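Side-chain contacts in S12 family peptidase (Streptomyces sp. 82F2, PDB 3WWX), which probably hydrolyses amide bonds with preference for D-configured substrates, as a D-stereospecific amidohydrolase of the serine beta-lactamase-like S12 family: residues A25-R30 with D34-T39; R193-P198 with S244-T249. All coordinates share one frame; numbering follows the deposited sequence.

Contact 1 (A25-R30 with D34-T39); sequences AVAQAR and DRWTGT
A27 and G38 face each other in an antiparallel beta hairpin, the first two strands of the large sheet of this beta-lactamase-like fold, with 36-41 as one of its edge strands. Two hydrogen-bonded pairs, A27 with G38 and A29 with W36, each close a ring of two backbone bonds; W36 N to A29 O is the shortest at 2.8 Å. Alongside these bonds, the CA-H groups of V26, Q28, R35 and T39 approach carbonyl oxygens of the opposite strand.

On the face carrying A27 and A29, the W36 side chain leaves with CG anti to the backbone N (chi1 165°) and carries its six-membered ring forward past G38 and across to strand 24-31. CE3 lies 3.9 Å from A29 CB, CZ3 lies 4.1 Å from A27 CB, and G38 N sits over one ring face, toward the rim. H7 stacks on this indole.

The other face is mixed: V26 CG2 meets T39 CG2, while Q28 lies alongside T37, its CG 3.4 Å from T37 OG1.

At the turn, one water accepts from both R30 NE and D34 N. R35, bent at chi3, brings NH1 to Q28 OE1 at 2.7 Å, above the amide plane rather than on a lone pair.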
ATOM      1  N   ALA A  25     -12.688   3.231 -14.208  1.00 12.83           N
ATOM      2  CA  ALA A  25     -12.686   3.422 -12.765  1.00 11.95           C
ATOM      3  C   ALA A  25     -13.667   2.458 -12.128  1.00 11.98           C
ATOM      4  O   ALA A  25     -14.756   2.220 -12.646  1.00 13.05           O
ATOM      5  CB  ALA A  25     -13.073   4.857 -12.435  1.00 13.28           C
ATOM      6  N   VAL A  26     -13.283   1.885 -10.995  1.00 10.29           N
ATOM      7  CA  VAL A  26     -14.163   0.998 -10.238  1.00 11.29           C
ATOM      8  C   VAL A  26     -14.070   1.315  -8.754  1.00 11.75           C
ATOM      9  O   VAL A  26     -13.000   1.679  -8.253  1.00 11.42           O
ATOM     10  CB  VAL A  26     -13.808  -0.501 -10.470  1.00 12.07           C
ATOM     11  CG1 VAL A  26     -12.329  -0.777 -10.182  1.00 10.26           C
ATOM     12  CG2 VAL A  26     -14.695  -1.429  -9.659  1.00 12.61           C
ATOM     13  N   ALA A  27     -15.192   1.181  -8.049  1.00 12.41           N
ATOM     14  CA  ALA A  27     -15.195   1.245  -6.590  1.00 11.59           C
ATOM     15  C   ALA A  27     -16.303   0.375  -6.058  1.00 13.17           C
ATOM     16  O   ALA A  27     -17.281   0.075  -6.759  1.00 11.82           O
ATOM     17  CB  ALA A  27     -15.356   2.678  -6.086  1.00 12.09           C
ATOM     18  N   GLN A  28     -16.101  -0.095  -4.835  1.00 11.70           N
ATOM     19  CA  GLN A  28     -17.156  -0.718  -4.066  1.00 11.04           C
ATOM     20  C   GLN A  28     -17.172  -0.086  -2.698  1.00 10.58           C
ATOM     21  O   GLN A  28     -16.148   0.392  -2.215  1.00 10.47           O
ATOM     22  CB  GLN A  28     -16.951  -2.218  -3.934  1.00 11.04           C
ATOM     23  CG  GLN A  28     -17.085  -2.991  -5.236  1.00 10.47           C
ATOM     24  CD  GLN A  28     -16.842  -4.479  -5.049  1.00 10.68           C
ATOM     25  OE1 GLN A  28     -17.028  -5.015  -3.949  1.00 12.45           O
ATOM     26  NE2 GLN A  28     -16.420  -5.162  -6.109  1.00 12.75           N
ATOM     27  N   ALA A  29     -18.341  -0.106  -2.059  1.00 11.33           N
ATOM     28  CA  ALA A  29     -18.486   0.502  -0.745  1.00 10.31           C
ATOM     29  C   ALA A  29     -19.536  -0.247   0.038  1.00 12.91           C
ATOM     30  O   ALA A  29     -20.379  -0.936  -0.527  1.00 13.72           O
ATOM     31  CB  ALA A  29     -18.873   1.967  -0.871  1.00 12.83           C
ATOM     32  N   ARG A  30     -19.471  -0.118   1.346  1.00 11.08           N
ATOM     33  CA  ARG A  30     -20.454  -0.751   2.218  1.00 10.42           C
ATOM     34  C   ARG A  30     -20.598   0.133   3.436  1.00  9.89           C
ATOM     35  O   ARG A  30     -19.709   0.211   4.286  1.00 10.63           O
ATOM     36  CB  ARG A  30     -20.023  -2.182   2.577  1.00 12.81           C
ATOM     37  CG  ARG A  30     -21.023  -2.958   3.393  1.00 14.89           C
ATOM     38  CD  ARG A  30     -20.561  -4.411   3.462  1.00 20.94           C
ATOM     39  NE  ARG A  30     -21.493  -5.251   4.188  1.00 29.39           N
ATOM     40  CZ  ARG A  30     -21.171  -6.034   5.211  1.00 26.54           C
ATOM     41  NH1 ARG A  30     -19.921  -6.111   5.647  1.00 22.32           N
ATOM     42  NH2 ARG A  30     -22.118  -6.753   5.796  1.00 30.16           N
ATOM     43  N   ASP A  34     -24.789  -3.776   3.171  1.00 18.54           N
ATOM     44  CA  ASP A  34     -25.298  -3.675   1.786  1.00 20.25           C
ATOM     45  C   ASP A  34     -24.260  -3.098   0.817  1.00 18.70           C
ATOM     46  O   ASP A  34     -24.207  -1.904   0.567  1.00 18.69           O
ATOM     47  CB  ASP A  34     -26.613  -2.884   1.731  1.00 23.76           C
ATOM     48  CG  ASP A  34     -27.657  -3.458   2.669  1.00 26.13           C
ATOM     49  OD1 ASP A  34     -27.936  -4.671   2.563  1.00 26.44           O
ATOM     50  OD2 ASP A  34     -28.144  -2.713   3.545  1.00 27.85           O
ATOM     51  N   ARG A  35     -23.442  -3.994   0.276  1.00 23.19           N
ATOM     52  CA  ARG A  35     -22.315  -3.608  -0.574  1.00 20.38           C
ATOM     53  C   ARG A  35     -22.765  -3.089  -1.941  1.00 19.83           C
ATOM     54  O   ARG A  35     -23.507  -3.766  -2.646  1.00 27.81           O
ATOM     55  CB  ARG A  35     -21.375  -4.806  -0.735  1.00 23.39           C
ATOM     56  CG  ARG A  35     -20.029  -4.497  -1.428  1.00 20.82           C
ATOM     57  CD  ARG A  35     -19.085  -5.697  -1.300  1.00 18.20           C
ATOM     58  NE  ARG A  35     -19.736  -6.934  -1.734  1.00 22.00           N
ATOM     59  CZ  ARG A  35     -19.725  -7.428  -2.975  1.00 26.59           C
ATOM     60  NH1 ARG A  35     -19.055  -6.826  -3.961  1.00 23.43           N
ATOM     61  NH2 ARG A  35     -20.377  -8.554  -3.232  1.00 29.56           N
ATOM     62  N   TRP A  36     -22.276  -1.899  -2.302  1.00 15.05           N
ATOM     63  CA  TRP A  36     -22.523  -1.239  -3.580  1.00 14.09           C
ATOM     64  C   TRP A  36     -21.304  -1.381  -4.484  1.00 16.95           C
ATOM     65  O   TRP A  36     -20.176  -1.351  -3.997  1.00 15.10           O
ATOM     66  CB  TRP A  36     -22.768   0.243  -3.342  1.00 16.24           C
ATOM     67  CG  TRP A  36     -22.681   1.120  -4.568  1.00 16.71           C
ATOM     68  CD1 TRP A  36     -23.688   1.388  -5.462  1.00 19.44           C
ATOM     69  CD2 TRP A  36     -21.544   1.866  -5.019  1.00 14.78           C
ATOM     70  NE1 TRP A  36     -23.242   2.238  -6.434  1.00 18.42           N
ATOM     71  CE2 TRP A  36     -21.933   2.562  -6.184  1.00 17.73           C
ATOM     72  CE3 TRP A  36     -20.234   2.023  -4.548  1.00 16.88           C
ATOM     73  CZ2 TRP A  36     -21.063   3.382  -6.884  1.00 19.24           C
ATOM     74  CZ3 TRP A  36     -19.373   2.840  -5.249  1.00 17.26           C
ATOM     75  CH2 TRP A  36     -19.788   3.511  -6.401  1.00 18.96           C
ATOM     76  N   THR A  37     -21.543  -1.522  -5.789  1.00 13.97           N
ATOM     77  CA  THR A  37     -20.483  -1.615  -6.786  1.00 13.76           C
ATOM     78  C   THR A  37     -20.756  -0.599  -7.882  1.00 16.55           C
ATOM     79  O   THR A  37     -21.880  -0.493  -8.401  1.00 16.26           O
ATOM     80  CB  THR A  37     -20.418  -3.014  -7.405  1.00 12.63           C
ATOM     81  OG1 THR A  37     -20.124  -3.998  -6.410  1.00 15.56           O
ATOM     82  CG2 THR A  37     -19.341  -3.077  -8.499  1.00 16.07           C
ATOM     83  N   GLY A  38     -19.735   0.162  -8.238  1.00 13.90           N
ATOM     84  CA  GLY A  38     -19.842   1.156  -9.282  1.00 13.93           C
ATOM     85  C   GLY A  38     -18.676   1.113 -10.246  1.00 15.39           C
ATOM     86  O   GLY A  38     -17.543   0.806  -9.861  1.00 13.77           O
ATOM     87  N   THR A  39     -18.956   1.424 -11.510  1.00 13.64           N
ATOM     88  CA  THR A  39     -17.938   1.544 -12.537  1.00 13.40           C
ATOM     89  C   THR A  39     -18.212   2.748 -13.407  1.00 15.87           C
ATOM     90  O   THR A  39     -19.377   3.158 -13.552  1.00 15.88           O
ATOM     91  CB  THR A  39     -17.892   0.304 -13.455  1.00 16.08           C
ATOM     92  OG1 THR A  39     -19.196   0.069 -14.004  1.00 19.01           O
ATOM     93  CG2 THR A  39     -17.457  -0.925 -12.691  1.00 15.10           C
TER
HETATM   94  O   HOH W   1     -24.042  -6.452   3.541  1.00 26.22           O

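Contact 2 (R193-P198 with S244-T249)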
ATOM      1  N   ARG A 193     -10.586 -14.460  -1.585  1.00 15.88           N
ATOM      2  CA  ARG A 193     -10.435 -15.316  -2.744  1.00 16.32           C
ATOM      3  C   ARG A 193      -9.948 -14.596  -4.001  1.00 15.28           C
ATOM      4  O   ARG A 193      -9.607 -15.250  -4.979  1.00 19.78           O
ATOM      5  CB  ARG A 193     -11.765 -16.022  -3.024  1.00 20.13           C
ATOM      6  CG  ARG A 193     -12.089 -17.070  -1.967  1.00 30.21           C
ATOM      7  CD  ARG A 193     -13.505 -17.615  -2.062  1.00 43.34           C
ATOM      8  NE  ARG A 193     -13.980 -18.018  -0.738  1.00 52.65           N
ATOM      9  CZ  ARG A 193     -15.092 -18.706  -0.505  1.00 55.89           C
ATOM     10  NH1 ARG A 193     -15.866 -19.094  -1.512  1.00 66.23           N
ATOM     11  NH2 ARG A 193     -15.426 -19.016   0.743  1.00 48.16           N
ATOM     12  N   ALA A 194      -9.921 -13.260  -3.982  1.00 12.68           N
ATOM     13  CA  ALA A 194      -9.450 -12.483  -5.125  1.00 11.41           C
ATOM     14  C   ALA A 194      -8.098 -11.820  -4.826  1.00 11.66           C
ATOM     15  O   ALA A 194      -7.645 -10.970  -5.595  1.00 12.02           O
ATOM     16  CB  ALA A 194     -10.469 -11.403  -5.483  1.00 11.72           C
ATOM     17  N   THR A 195      -7.461 -12.219  -3.735  1.00 10.78           N
ATOM     18  CA  THR A 195      -6.255 -11.557  -3.240  1.00 10.13           C
ATOM     19  C   THR A 195      -5.047 -12.479  -3.301  1.00 12.23           C
ATOM     20  O   THR A 195      -5.101 -13.611  -2.801  1.00 12.39           O
ATOM     21  CB  THR A 195      -6.476 -11.085  -1.793  1.00 10.25           C
ATOM     22  OG1 THR A 195      -7.604 -10.207  -1.769  1.00  9.32           O
ATOM     23  CG2 THR A 195      -5.291 -10.298  -1.285  1.00 11.61           C
ATOM     24  N   THR A 196      -3.970 -11.993  -3.923  1.00 10.73           N
ATOM     25  CA  THR A 196      -2.782 -12.799  -4.122  1.00 11.06           C
ATOM     26  C   THR A 196      -1.502 -12.004  -3.890  1.00 12.46           C
ATOM     27  O   THR A 196      -1.483 -10.759  -3.922  1.00 10.54           O
ATOM     28  CB  THR A 196      -2.738 -13.412  -5.535  1.00 13.92           C
ATOM     29  OG1 THR A 196      -2.761 -12.369  -6.504  1.00 15.85           O
ATOM     30  CG2 THR A 196      -3.918 -14.338  -5.787  1.00 16.25           C
ATOM     31  N   VAL A 197      -0.444 -12.750  -3.587  1.00 11.72           N
ATOM     32  CA  VAL A 197       0.910 -12.239  -3.418  1.00 11.64           C
ATOM     33  C   VAL A 197       1.688 -12.888  -4.559  1.00 11.54           C
ATOM     34  O   VAL A 197       2.137 -14.032  -4.442  1.00 13.09           O
ATOM     35  CB  VAL A 197       1.507 -12.651  -2.052  1.00 11.48           C
ATOM     36  CG1 VAL A 197       2.818 -11.966  -1.812  1.00 12.59           C
ATOM     37  CG2 VAL A 197       0.525 -12.342  -0.922  1.00 14.45           C
ATOM     38  N   PRO A 198       1.785 -12.201  -5.698  1.00 10.21           N
ATOM     39  CA  PRO A 198       2.273 -12.853  -6.921  1.00 10.41           C
ATOM     40  C   PRO A 198       3.769 -13.190  -6.971  1.00 11.95           C
ATOM     41  O   PRO A 198       4.179 -14.028  -7.768  1.00 11.46           O
ATOM     42  CB  PRO A 198       1.925 -11.843  -8.018  1.00 11.15           C
ATOM     43  CG  PRO A 198       1.848 -10.528  -7.308  1.00 11.95           C
ATOM     44  CD  PRO A 198       1.284 -10.838  -5.951  1.00  9.62           C
ATOM     45  N   SER A 244     -12.013  -4.884  -5.181  1.00  9.87           N
ATOM     46  CA  SER A 244     -12.597  -3.860  -4.325  1.00  9.22           C
ATOM     47  C   SER A 244     -13.447  -4.449  -3.206  1.00 10.81           C
ATOM     48  O   SER A 244     -13.770  -3.737  -2.278  1.00 12.62           O
ATOM     49  CB  SER A 244     -13.450  -2.910  -5.150  1.00 10.09           C
ATOM     50  OG  SER A 244     -12.707  -2.347  -6.229  1.00 11.32           O
ATOM     51  N   ARG A 245     -13.801  -5.719  -3.318  1.00 10.41           N
ATOM     52  CA  ARG A 245     -14.515  -6.430  -2.254  1.00 10.84           C
ATOM     53  C   ARG A 245     -13.550  -6.894  -1.160  1.00  9.28           C
ATOM     54  O   ARG A 245     -13.715  -6.563   0.022  1.00 11.06           O
ATOM     55  CB  ARG A 245     -15.248  -7.633  -2.824  1.00 10.03           C
ATOM     56  CG  ARG A 245     -16.107  -8.379  -1.818  1.00 13.02           C
ATOM     57  CD  ARG A 245     -16.810  -9.562  -2.427  1.00 19.67           C
ATOM     58  NE  ARG A 245     -17.719 -10.172  -1.455  1.00 21.93           N
ATOM     59  CZ  ARG A 245     -18.535 -11.187  -1.724  1.00 38.73           C
ATOM     60  NH1 ARG A 245     -18.568 -11.715  -2.942  1.00 32.99           N
ATOM     61  NH2 ARG A 245     -19.322 -11.676  -0.772  1.00 39.62           N
ATOM     62  N   ASP A 246     -12.518  -7.637  -1.551  1.00  9.85           N
ATOM     63  CA  ASP A 246     -11.572  -8.177  -0.591  1.00 10.94           C
ATOM     64  C   ASP A 246     -10.877  -7.061   0.180  1.00  9.49           C
ATOM     65  O   ASP A 246     -10.578  -7.212   1.351  1.00 10.21           O
ATOM     66  CB  ASP A 246     -10.504  -9.003  -1.296  1.00  9.49           C
ATOM     67  CG  ASP A 246     -10.968 -10.410  -1.660  1.00 10.97           C
ATOM     68  OD1 ASP A 246     -12.176 -10.729  -1.548  1.00 12.22           O
ATOM     69  OD2 ASP A 246     -10.089 -11.200  -2.095  1.00 11.37           O
ATOM     70  N   LEU A 247     -10.577  -5.946  -0.484  1.00  9.17           N
ATOM     71  CA  LEU A 247      -9.893  -4.877   0.240  1.00  9.00           C
ATOM     72  C   LEU A 247     -10.761  -4.344   1.374  1.00  9.47           C
ATOM     73  O   LEU A 247     -10.259  -4.044   2.459  1.00  9.58           O
ATOM     74  CB  LEU A 247      -9.444  -3.749  -0.684  1.00  8.75           C
ATOM     75  CG  LEU A 247      -8.251  -4.074  -1.577  1.00  9.80           C
ATOM     76  CD1 LEU A 247      -7.985  -2.873  -2.462  1.00 10.57           C
ATOM     77  CD2 LEU A 247      -7.014  -4.446  -0.786  1.00 10.07           C
ATOM     78  N   GLN A 248     -12.064  -4.240   1.118  1.00 10.27           N
ATOM     79  CA  GLN A 248     -12.979  -3.837   2.181  1.00 11.31           C
ATOM     80  C   GLN A 248     -13.033  -4.887   3.288  1.00  9.70           C
ATOM     81  O   GLN A 248     -12.971  -4.557   4.477  1.00  9.87           O
ATOM     82  CB  GLN A 248     -14.384  -3.611   1.646  1.00 10.84           C
ATOM     83  CG  GLN A 248     -14.526  -2.432   0.738  1.00 10.63           C
ATOM     84  CD  GLN A 248     -15.941  -2.329   0.273  1.00 12.05           C
ATOM     85  OE1 GLN A 248     -16.803  -1.808   0.995  1.00 12.68           O
ATOM     86  NE2 GLN A 248     -16.225  -2.906  -0.874  1.00 11.22           N
ATOM     87  N   THR A 249     -13.139  -6.157   2.914  1.00  8.80           N
ATOM     88  CA  THR A 249     -13.169  -7.221   3.926  1.00 11.09           C
ATOM     89  C   THR A 249     -11.963  -7.121   4.867  1.00  9.61           C
ATOM     90  O   THR A 249     -12.069  -7.217   6.100  1.00 11.31           O
ATOM     91  CB  THR A 249     -13.188  -8.589   3.245  1.00 11.65           C
ATOM     92  OG1 THR A 249     -14.345  -8.644   2.400  1.00 12.95           O
ATOM     93  CG2 THR A 249     -13.216  -9.719   4.277  1.00 13.56           C
TER
HETATM   94  O   HOH W   2     -13.375 -13.232  -1.844  1.00 23.10           O
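With chi1 at -80°, D246 holds its CG anti to the carbonyl carbon and beside the backbone N, which sends the carboxylate out from the first turn of helix 244-255 toward A194 and T195. T195 answers with a similar first torsion: its OG1 also stands beside the backbone N, and the two side chains run antiparallel and overlap, bringing hydroxyl beside carboxylate.

The contact is concentrated on one oxygen. D246 OD2 accepts from T195 OG1 at 2.7 Å through its anti lone pair, the one turned away from OD1, and from A194 N at 2.8 Å on the syn side, 22° out of the carboxylate plane. Two donors thus grip the same atom from different sides, one from a side chain and one from the main chain, and together they fix the rotation of the carboxylate. The methyl of A194 closes in as well, with CB 3.4 Å from OD2. The second oxygen is tied to the loop through water: a molecule that accepts from R193 N at 3.1 Å lies 2.8 Å from D246 OD1 and probably donates to it. Bonds of this kind would probably keep the buried acid ionised.

Beyond the carboxylate, T195 OG1 also bonds to S242 OG, in the short strand that leads into the helix. D243, just before the helix range, accepts from D246 N through OD1, while the D246 side chain reaches outward. Within the helix, Q248 NE2 returns to S244 O at 2.9 Å with a nearly straight N-H...O angle of 165°.

A helix aspartate receiving a main-chain N-H and a hydroxyl from an irregular segment ties the connection between helix 178-187 and strand 212-213 to helix 244-255, within the beta-lactamase-like domain.

Overall arrangement
The pair illustrates how chemistry follows place in a fold. Contact 1 lies at the margin of the large sheet, partly buried, and spreads over a regular ladder of backbone bonds, an aromatic ring and charged residues near the turn. Contact 2 lies deeper, is much smaller, and depends on one carboxylate instead of repeating strand geometry. They hold different elements, yet they meet: helix 244-255 packs on the hairpin, where Q28 touches S244, R245 and Q248. R35 and R245 bring like charges close there. The helix therefore faces the strand 24-31 with Q248 and turns D246 to the 193-198 loop, placing it between sheet and loop.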